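PDB 2OIX: xanthomonas outer protein D from Xanthomonas euvesicatoria, which acts as a type III secreted virulence effector, a cysteine protease of the Ulp1 family that removes SUMO from proteins, present here as a catalytic fragment inactivated by an engineered substitution. Local coordinates for residues R11-D16 / G172-R177; Q103-A108 / T122-I127. The protein carries 1 engineered substitution. All blocks are in the same frame, centred on the assembly; numbering follows the deposited sequence.

Contact 1. Residues R11-D16 / G172-R177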
ATOM      1  N   ARG A  11      -7.086  -0.043  -7.882  1.00 28.14           N
ATOM      2  CA  ARG A  11      -8.331   0.451  -7.301  1.00 28.59           C
ATOM      3  C   ARG A  11      -9.496  -0.547  -7.321  1.00 27.71           C
ATOM      4  O   ARG A  11     -10.210  -0.683  -6.318  1.00 26.92           O
ATOM      5  CB  ARG A  11      -8.765   1.754  -7.983  1.00 28.37           C
ATOM      6  CG  ARG A  11     -10.012   2.363  -7.386  1.00 33.63           C
ATOM      7  CD  ARG A  11      -9.744   2.877  -5.971  1.00 38.44           C
ATOM      8  NE  ARG A  11     -10.977   3.241  -5.273  1.00 43.81           N
ATOM      9  CZ  ARG A  11     -11.458   4.480  -5.171  1.00 45.54           C
ATOM     10  NH1 ARG A  11     -10.809   5.514  -5.703  1.00 45.42           N
ATOM     11  NH2 ARG A  11     -12.603   4.688  -4.525  1.00 48.27           N
ATOM     12  N   ALA A  12      -9.680  -1.245  -8.444  1.00 27.34           N
ATOM     13  CA  ALA A  12     -10.756  -2.213  -8.594  1.00 28.25           C
ATOM     14  C   ALA A  12     -10.520  -3.424  -7.676  1.00 28.49           C
ATOM     15  O   ALA A  12     -11.452  -3.957  -7.062  1.00 27.51           O
ATOM     16  CB  ALA A  12     -10.876  -2.689 -10.070  1.00 28.06           C
ATOM     17  N   TYR A  13      -9.263  -3.845  -7.594  1.00 29.13           N
ATOM     18  CA  TYR A  13      -8.916  -4.932  -6.698  1.00 29.38           C
ATOM     19  C   TYR A  13      -9.132  -4.534  -5.231  1.00 29.02           C
ATOM     20  O   TYR A  13      -9.756  -5.282  -4.470  1.00 30.14           O
ATOM     21  CB  TYR A  13      -7.493  -5.402  -6.944  1.00 30.39           C
ATOM     22  CG  TYR A  13      -7.186  -6.714  -6.247  1.00 31.76           C
ATOM     23  CD1 TYR A  13      -7.222  -7.931  -6.940  1.00 33.35           C
ATOM     24  CD2 TYR A  13      -6.889  -6.740  -4.877  1.00 32.87           C
ATOM     25  CE1 TYR A  13      -6.929  -9.144  -6.287  1.00 33.32           C
ATOM     26  CE2 TYR A  13      -6.613  -7.944  -4.224  1.00 32.11           C
ATOM     27  CZ  TYR A  13      -6.617  -9.119  -4.931  1.00 33.35           C
ATOM     28  OH  TYR A  13      -6.357 -10.296  -4.267  1.00 36.02           O
ATOM     29  N   THR A  14      -8.656  -3.363  -4.836  1.00 28.30           N
ATOM     30  CA  THR A  14      -8.791  -2.986  -3.420  1.00 28.15           C
ATOM     31  C   THR A  14     -10.226  -2.620  -3.014  1.00 29.50           C
ATOM     32  O   THR A  14     -10.629  -2.874  -1.867  1.00 29.04           O
ATOM     33  CB  THR A  14      -7.769  -1.930  -2.969  1.00 29.97           C
ATOM     34  OG1 THR A  14      -7.988  -0.713  -3.682  1.00 27.87           O
ATOM     35  CG2 THR A  14      -6.328  -2.427  -3.158  1.00 25.51           C
ATOM     36  N   ASP A  15     -11.008  -2.080  -3.962  1.00 30.17           N
ATOM     37  CA  ASP A  15     -12.459  -1.920  -3.797  1.00 30.61           C
ATOM     38  C   ASP A  15     -13.114  -3.266  -3.516  1.00 30.27           C
ATOM     39  O   ASP A  15     -13.873  -3.392  -2.552  1.00 30.30           O
ATOM     40  CB  ASP A  15     -13.110  -1.286  -5.040  1.00 30.91           C
ATOM     41  CG  ASP A  15     -12.944   0.232  -5.086  1.00 32.95           C
ATOM     42  OD1 ASP A  15     -12.369   0.806  -4.144  1.00 36.05           O
ATOM     43  OD2 ASP A  15     -13.397   0.869  -6.069  1.00 34.46           O
ATOM     44  N   ASP A  16     -12.818  -4.267  -4.350  1.00 30.46           N
ATOM     45  CA  ASP A  16     -13.387  -5.603  -4.191  1.00 30.48           C
ATOM     46  C   ASP A  16     -12.941  -6.259  -2.878  1.00 30.61           C
ATOM     47  O   ASP A  16     -13.774  -6.848  -2.167  1.00 30.46           O
ATOM     48  CB  ASP A  16     -13.040  -6.478  -5.393  1.00 30.76           C
ATOM     49  CG  ASP A  16     -13.551  -7.894  -5.251  1.00 33.06           C
ATOM     50  OD1 ASP A  16     -14.789  -8.091  -5.269  1.00 35.48           O
ATOM     51  OD2 ASP A  16     -12.719  -8.816  -5.118  1.00 33.83           O
ATOM     52  N   GLY A 172      -3.262 -14.899 -12.486  1.00 49.37           N
ATOM     53  CA  GLY A 172      -4.523 -15.642 -12.533  1.00 49.28           C
ATOM     54  C   GLY A 172      -5.638 -15.265 -11.569  1.00 48.98           C
ATOM     55  O   GLY A 172      -6.735 -14.917 -12.004  1.00 48.73           O
ATOM     56  N   LEU A 173      -5.382 -15.345 -10.264  1.00 48.63           N
ATOM     57  CA  LEU A 173      -6.449 -15.100  -9.287  1.00 48.45           C
ATOM     58  C   LEU A 173      -6.748 -13.601  -9.182  1.00 48.06           C
ATOM     59  O   LEU A 173      -7.863 -13.203  -8.847  1.00 47.34           O
ATOM     60  CB  LEU A 173      -6.118 -15.705  -7.909  1.00 49.10           C
ATOM     61  CG  LEU A 173      -6.898 -15.179  -6.688  1.00 50.02           C
ATOM     62  CD1 LEU A 173      -8.211 -15.934  -6.472  1.00 49.48           C
ATOM     63  CD2 LEU A 173      -6.053 -15.189  -5.406  1.00 52.53           C
ATOM     64  N   ILE A 174      -5.751 -12.785  -9.489  1.00 48.15           N
ATOM     65  CA  ILE A 174      -5.973 -11.350  -9.606  1.00 48.47           C
ATOM     66  C   ILE A 174      -6.937 -11.075 -10.766  1.00 48.61           C
ATOM     67  O   ILE A 174      -7.920 -10.363 -10.599  1.00 49.36           O
ATOM     68  CB  ILE A 174      -4.650 -10.551  -9.745  1.00 49.46           C
ATOM     69  CG1 ILE A 174      -3.964 -10.445  -8.372  1.00 50.07           C
ATOM     70  CG2 ILE A 174      -4.921  -9.109 -10.240  1.00 46.97           C
ATOM     71  CD1 ILE A 174      -2.519  -9.997  -8.418  1.00 51.52           C
ATOM     72  N   ARG A 175      -6.652 -11.654 -11.925  1.00 48.31           N
ATOM     73  CA  ARG A 175      -7.546 -11.588 -13.079  1.00 48.63           C
ATOM     74  C   ARG A 175      -8.961 -12.077 -12.761  1.00 47.82           C
ATOM     75  O   ARG A 175      -9.939 -11.461 -13.178  1.00 47.60           O
ATOM     76  CB  ARG A 175      -6.979 -12.414 -14.236  1.00 48.55           C
ATOM     77  CG  ARG A 175      -5.855 -11.727 -14.971  1.00 49.68           C
ATOM     78  CD  ARG A 175      -5.465 -12.431 -16.274  1.00 50.39           C
ATOM     79  NE  ARG A 175      -4.271 -11.772 -16.793  1.00 54.59           N
ATOM     80  CZ  ARG A 175      -3.723 -11.972 -17.986  1.00 55.96           C
ATOM     81  NH1 ARG A 175      -4.257 -12.834 -18.853  1.00 56.75           N
ATOM     82  NH2 ARG A 175      -2.628 -11.285 -18.314  1.00 56.42           N
ATOM     83  N   ASP A 176      -9.054 -13.179 -12.023  1.00 47.02           N
ATOM     84  CA  ASP A 176     -10.342 -13.745 -11.616  1.00 47.11           C
ATOM     85  C   ASP A 176     -11.110 -12.790 -10.707  1.00 47.08           C
ATOM     86  O   ASP A 176     -12.321 -12.642 -10.845  1.00 47.42           O
ATOM     87  CB  ASP A 176     -10.136 -15.076 -10.889  1.00 46.23           C
ATOM     88  CG  ASP A 176     -10.188 -16.270 -11.820  1.00 47.15           C
ATOM     89  OD1 ASP A 176      -9.999 -16.105 -13.045  1.00 45.44           O
ATOM     90  OD2 ASP A 176     -10.401 -17.385 -11.304  1.00 48.03           O
ATOM     91  N   ARG A 177     -10.405 -12.171  -9.765  1.00 47.44           N
ATOM     92  CA  ARG A 177     -11.011 -11.189  -8.863  1.00 47.43           C
ATOM     93  C   ARG A 177     -11.389  -9.906  -9.583  1.00 47.77           C
ATOM     94  O   ARG A 177     -12.439  -9.327  -9.300  1.00 47.95           O
ATOM     95  CB  ARG A 177     -10.116 -10.910  -7.651  1.00 47.79           C
ATOM     96  CG  ARG A 177     -10.502 -11.767  -6.454  1.00 46.61           C
ATOM     97  CD  ARG A 177      -9.321 -12.057  -5.586  1.00 44.51           C
ATOM     98  NE  ARG A 177      -9.672 -12.980  -4.510  1.00 42.08           N
ATOM     99  CZ  ARG A 177      -8.828 -13.365  -3.550  1.00 44.08           C
ATOM    100  NH1 ARG A 177      -7.559 -12.908  -3.523  1.00 36.82           N
ATOM    101  NH2 ARG A 177      -9.252 -14.221  -2.618  1.00 42.96           N
TER

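Contact 2. Residues Q103-A108 / T122-I127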
ATOM      1  N   GLN A 103      14.782   6.066  -7.259  1.00 27.25           N
ATOM      2  CA  GLN A 103      13.512   6.777  -7.432  1.00 28.17           C
ATOM      3  C   GLN A 103      12.376   6.197  -6.584  1.00 26.74           C
ATOM      4  O   GLN A 103      11.635   6.958  -5.962  1.00 26.19           O
ATOM      5  CB  GLN A 103      13.068   7.003  -8.900  1.00 28.82           C
ATOM      6  CG  GLN A 103      11.980   8.134  -8.951  1.00 32.00           C
ATOM      7  CD  GLN A 103      11.454   8.520 -10.325  1.00 32.55           C
ATOM      8  OE1 GLN A 103      12.167   8.445 -11.333  1.00 38.82           O
ATOM      9  NE2 GLN A 103      10.174   8.935 -10.373  1.00 35.62           N
ATOM     10  N   GLN A 104      12.266   4.877  -6.528  1.00 25.71           N
ATOM     11  CA  GLN A 104      11.112   4.244  -5.842  1.00 26.28           C
ATOM     12  C   GLN A 104      11.025   4.577  -4.346  1.00 26.38           C
ATOM     13  O   GLN A 104       9.963   4.989  -3.845  1.00 26.18           O
ATOM     14  CB  GLN A 104      11.128   2.717  -6.072  1.00 26.20           C
ATOM     15  CG  GLN A 104       9.748   2.095  -5.746  1.00 24.88           C
ATOM     16  CD  GLN A 104       8.668   2.399  -6.816  1.00 25.99           C
ATOM     17  OE1 GLN A 104       8.976   2.842  -7.906  1.00 27.05           O
ATOM     18  NE2 GLN A 104       7.425   2.093  -6.508  1.00 24.50           N
ATOM     19  N   ARG A 105      12.151   4.442  -3.632  1.00 25.82           N
ATOM     20  CA  ARG A 105      12.143   4.761  -2.220  1.00 26.92           C
ATOM     21  C   ARG A 105      11.962   6.270  -2.009  1.00 26.24           C
ATOM     22  O   ARG A 105      11.316   6.669  -1.058  1.00 26.36           O
ATOM     23  CB  ARG A 105      13.403   4.244  -1.529  1.00 28.44           C
ATOM     24  CG  ARG A 105      13.519   4.618  -0.077  1.00 28.81           C
ATOM     25  CD  ARG A 105      12.425   4.054   0.833  1.00 30.63           C
ATOM     26  NE  ARG A 105      12.533   4.709   2.138  1.00 33.59           N
ATOM     27  CZ  ARG A 105      12.989   4.142   3.256  1.00 34.47           C
ATOM     28  NH1 ARG A 105      13.354   2.864   3.295  1.00 30.54           N
ATOM     29  NH2 ARG A 105      13.057   4.868   4.349  1.00 34.62           N
ATOM     30  N   TYR A 106      12.495   7.085  -2.920  1.00 24.93           N
ATOM     31  CA  TYR A 106      12.230   8.523  -2.917  1.00 25.47           C
ATOM     32  C   TYR A 106      10.727   8.851  -2.945  1.00 25.27           C
ATOM     33  O   TYR A 106      10.247   9.656  -2.154  1.00 24.75           O
ATOM     34  CB  TYR A 106      12.947   9.178  -4.092  1.00 25.99           C
ATOM     35  CG  TYR A 106      12.634  10.646  -4.241  1.00 27.05           C
ATOM     36  CD1 TYR A 106      13.062  11.563  -3.279  1.00 27.61           C
ATOM     37  CD2 TYR A 106      11.929  11.115  -5.346  1.00 28.13           C
ATOM     38  CE1 TYR A 106      12.797  12.925  -3.403  1.00 28.01           C
ATOM     39  CE2 TYR A 106      11.653  12.485  -5.483  1.00 31.48           C
ATOM     40  CZ  TYR A 106      12.086  13.370  -4.497  1.00 30.10           C
ATOM     41  OH  TYR A 106      11.832  14.714  -4.633  1.00 31.89           O
ATOM     42  N   LEU A 107       9.999   8.234  -3.872  1.00 24.86           N
ATOM     43  CA  LEU A 107       8.550   8.406  -3.974  1.00 25.33           C
ATOM     44  C   LEU A 107       7.885   7.988  -2.647  1.00 26.14           C
ATOM     45  O   LEU A 107       7.073   8.738  -2.142  1.00 25.20           O
ATOM     46  CB  LEU A 107       7.976   7.594  -5.158  1.00 25.02           C
ATOM     47  CG  LEU A 107       8.398   8.033  -6.574  1.00 26.38           C
ATOM     48  CD1 LEU A 107       7.891   7.062  -7.641  1.00 26.98           C
ATOM     49  CD2 LEU A 107       7.857   9.435  -6.833  1.00 28.83           C
ATOM     50  N   ALA A 108       8.240   6.815  -2.092  1.00 25.67           N
ATOM     51  CA  ALA A 108       7.722   6.403  -0.746  1.00 25.79           C
ATOM     52  C   ALA A 108       8.055   7.422   0.384  1.00 26.35           C
ATOM     53  O   ALA A 108       7.244   7.673   1.296  1.00 23.78           O
ATOM     54  CB  ALA A 108       8.243   5.010  -0.378  1.00 26.88           C
ATOM     55  N   THR A 122      10.939   4.954   8.171  1.00 27.65           N
ATOM     56  CA  THR A 122      10.303   3.892   7.356  1.00 27.14           C
ATOM     57  C   THR A 122      11.222   2.676   7.180  1.00 27.06           C
ATOM     58  O   THR A 122      12.395   2.821   6.761  1.00 28.07           O
ATOM     59  CB  THR A 122       9.869   4.417   5.939  1.00 26.77           C
ATOM     60  OG1 THR A 122       8.991   5.552   6.082  1.00 30.28           O
ATOM     61  CG2 THR A 122       9.243   3.319   5.102  1.00 28.55           C
ATOM     62  N   HIS A 123      10.707   1.488   7.474  1.00 26.09           N
ATOM     63  CA  HIS A 123      11.514   0.288   7.414  1.00 26.11           C
ATOM     64  C   HIS A 123      11.513  -0.217   6.000  1.00 26.57           C
ATOM     65  O   HIS A 123      10.444  -0.338   5.402  1.00 28.20           O
ATOM     66  CB  HIS A 123      10.957  -0.793   8.343  1.00 26.40           C
ATOM     67  CG  HIS A 123      10.891  -0.396   9.779  1.00 29.65           C
ATOM     68  ND1 HIS A 123      11.983  -0.469  10.611  1.00 32.71           N
ATOM     69  CD2 HIS A 123       9.870   0.072  10.535  1.00 32.59           C
ATOM     70  CE1 HIS A 123      11.639  -0.063  11.824  1.00 35.55           C
ATOM     71  NE2 HIS A 123      10.364   0.281  11.803  1.00 35.48           N
ATOM     72  N   GLU A 124      12.681  -0.476   5.420  1.00 26.46           N
ATOM     73  CA  GLU A 124      12.706  -1.170   4.130  1.00 27.94           C
ATOM     74  C   GLU A 124      12.529  -2.673   4.353  1.00 28.41           C
ATOM     75  O   GLU A 124      13.451  -3.349   4.820  1.00 28.43           O
ATOM     76  CB  GLU A 124      14.021  -0.903   3.376  1.00 28.01           C
ATOM     77  CG  GLU A 124      13.989  -1.305   1.905  1.00 30.30           C
ATOM     78  CD  GLU A 124      13.037  -0.428   1.038  1.00 34.29           C
ATOM     79  OE1 GLU A 124      12.736   0.724   1.414  1.00 35.61           O
ATOM     80  OE2 GLU A 124      12.605  -0.908  -0.022  1.00 36.63           O
ATOM     81  N   MET A 125      11.368  -3.202   3.970  1.00 28.95           N
ATOM     82  CA  MET A 125      10.976  -4.566   4.334  1.00 29.38           C
ATOM     83  C   MET A 125      11.157  -5.568   3.227  1.00 30.59           C
ATOM     84  O   MET A 125      11.010  -5.225   2.060  1.00 30.81           O
ATOM     85  CB  MET A 125       9.518  -4.583   4.766  1.00 28.93           C
ATOM     86  CG  MET A 125       9.234  -3.673   5.932  1.00 28.51           C
ATOM     87  SD  MET A 125       9.843  -4.338   7.457  1.00 30.16           S
ATOM     88  CE  MET A 125       8.708  -5.689   7.786  1.00 28.84           C
ATOM     89  N   PRO A 126      11.479  -6.827   3.597  1.00 31.34           N
ATOM     90  CA  PRO A 126      11.538  -7.877   2.590  1.00 31.53           C
ATOM     91  C   PRO A 126      10.152  -8.290   2.073  1.00 30.63           C
ATOM     92  O   PRO A 126       9.154  -8.443   2.839  1.00 30.37           O
ATOM     93  CB  PRO A 126      12.236  -9.032   3.313  1.00 32.02           C
ATOM     94  CG  PRO A 126      11.895  -8.848   4.770  1.00 32.14           C
ATOM     95  CD  PRO A 126      11.787  -7.329   4.958  1.00 31.71           C
ATOM     96  N   ILE A 127      10.121  -8.460   0.754  1.00 30.71           N
ATOM     97  CA  ILE A 127       8.968  -8.948   0.036  1.00 29.91           C
ATOM     98  C   ILE A 127       9.508  -9.854  -1.072  1.00 29.72           C
ATOM     99  O   ILE A 127      10.601  -9.616  -1.586  1.00 29.36           O
ATOM    100  CB  ILE A 127       8.160  -7.794  -0.559  1.00 29.87           C
ATOM    101  CG1 ILE A 127       6.903  -8.305  -1.264  1.00 29.95           C
ATOM    102  CG2 ILE A 127       9.055  -6.938  -1.491  1.00 31.38           C
ATOM    103  CD1 ILE A 127       5.798  -7.267  -1.351  1.00 29.36           C
TER
HETATM  104  O   HOH W   1       9.020   6.411   3.563  1.00 33.26           O

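Contact 1. Residues R11-D16 / G172-R177
Between segments 11-16 and 172-177, of helices 7-20 and 171-179, the closest CA atoms are those of Y13 and R177, 6.9 Å apart. The axes of the two segments pass at 10.4 Å with an angle of 74° between them, so side chains must bridge the gap at a steep crossing. Y13 does most of this: its CG stands anti to the backbone N (chi1 -168°), and the ring stretches toward the second helix. I174 approaches the CD1-CE1 side of the ring obliquely, its CG1 3.9 Å from CE1 of Y13. R177, extended from CG to NE, runs past the same ring, its CD 3.8 Å from CE1 of Y13. At its end NH1 donates to OH of Y13 at 3.0 Å. This bond is bent (136° at the hydrogen), and the oxygen is tilted from the guanidinium plane. D16 brings OD2 to 3.9 Å from CG of R177, against the methylene chain; its salt bridge goes to R20 of its own helix. E145 of helix 136-153 hydrogen-bonds OH of Y13 and forms a long, weak ion pair with R177. The phenol oxygen of the buried Y13 is therefore gripped from two helices, and the nearby carboxylates of E145 and D16 probably ease the positive charges of R177 and R20, which lie close together.

Contact 2. Residues Q103-A108 / T122-I127
R105 reaches from helix 102-114 to T122 and E124 at strand 123-125, within a beta-alpha-beta unit that starts at strand 90-94 and returns to the sheet beside it, parallel to it. The backbones stay well apart: the closest pair of CA atoms is that of R105 and E124, at 8.7 Å. One long side chain therefore spans most of the interval. The first link is a salt bridge, in which NH1 of R105 donates to OE1 of E124 at 2.9 Å with an N-H...O angle of 155°. The carboxylate oxygen uses its anti lone pair, and the two planar groups lie only 18° apart, close to coplanar. A second, weak bond joins NH2 of R105 to the carbonyl O of T122 at 3.2 Å. T122 also packs over one guanidinium face, its CB 3.6 Å from NH2 of R105 and its CG2 over the centre of the group, while CB of E124 lies at the edge in its plane. The bond to E124 and the cover from T122 would together hold the guanidinium in one orientation. A bend at chi2 (63°) turns the R105 chain so that it lies antiparallel to the side chain of E124. Outward from this shell, D109 of the same helix takes NE of R105 in a further salt bridge that would add to this hold, and H93 of strand 90-94 hydrogen-bonds OE1 of E124 through ND1. That oxygen thus has two nitrogen partners, and the positive charge of R105 would probably favour the ionised form of E124. Farther along the helix, a water ties the segments together: it sits 2.7 Å from OG1 of T122 and gives a weak 3.1 Å hydrogen bond to the carbonyl O of A108.

From the N terminus, the chain enters contact 1 first, at helix 7-20, and returns to complete it only at helix 171-179, after 155 intervening residues that include all five strands of the mixed sheet. Contact 2 lies wholly within that span and closes a short loop of 13 residues, so the two contacts nest and do not cross. Contact 1 joins the first and last helices of the chain, 7-20 and 171-179, beside helix 136-153, whereas contact 2 ties helix 102-114 to strand 123-125 at one edge of the sheet. They lie on opposite sides of the chain's centre, their own centres 24 Å apart and their nearest atoms about 11 Å apart.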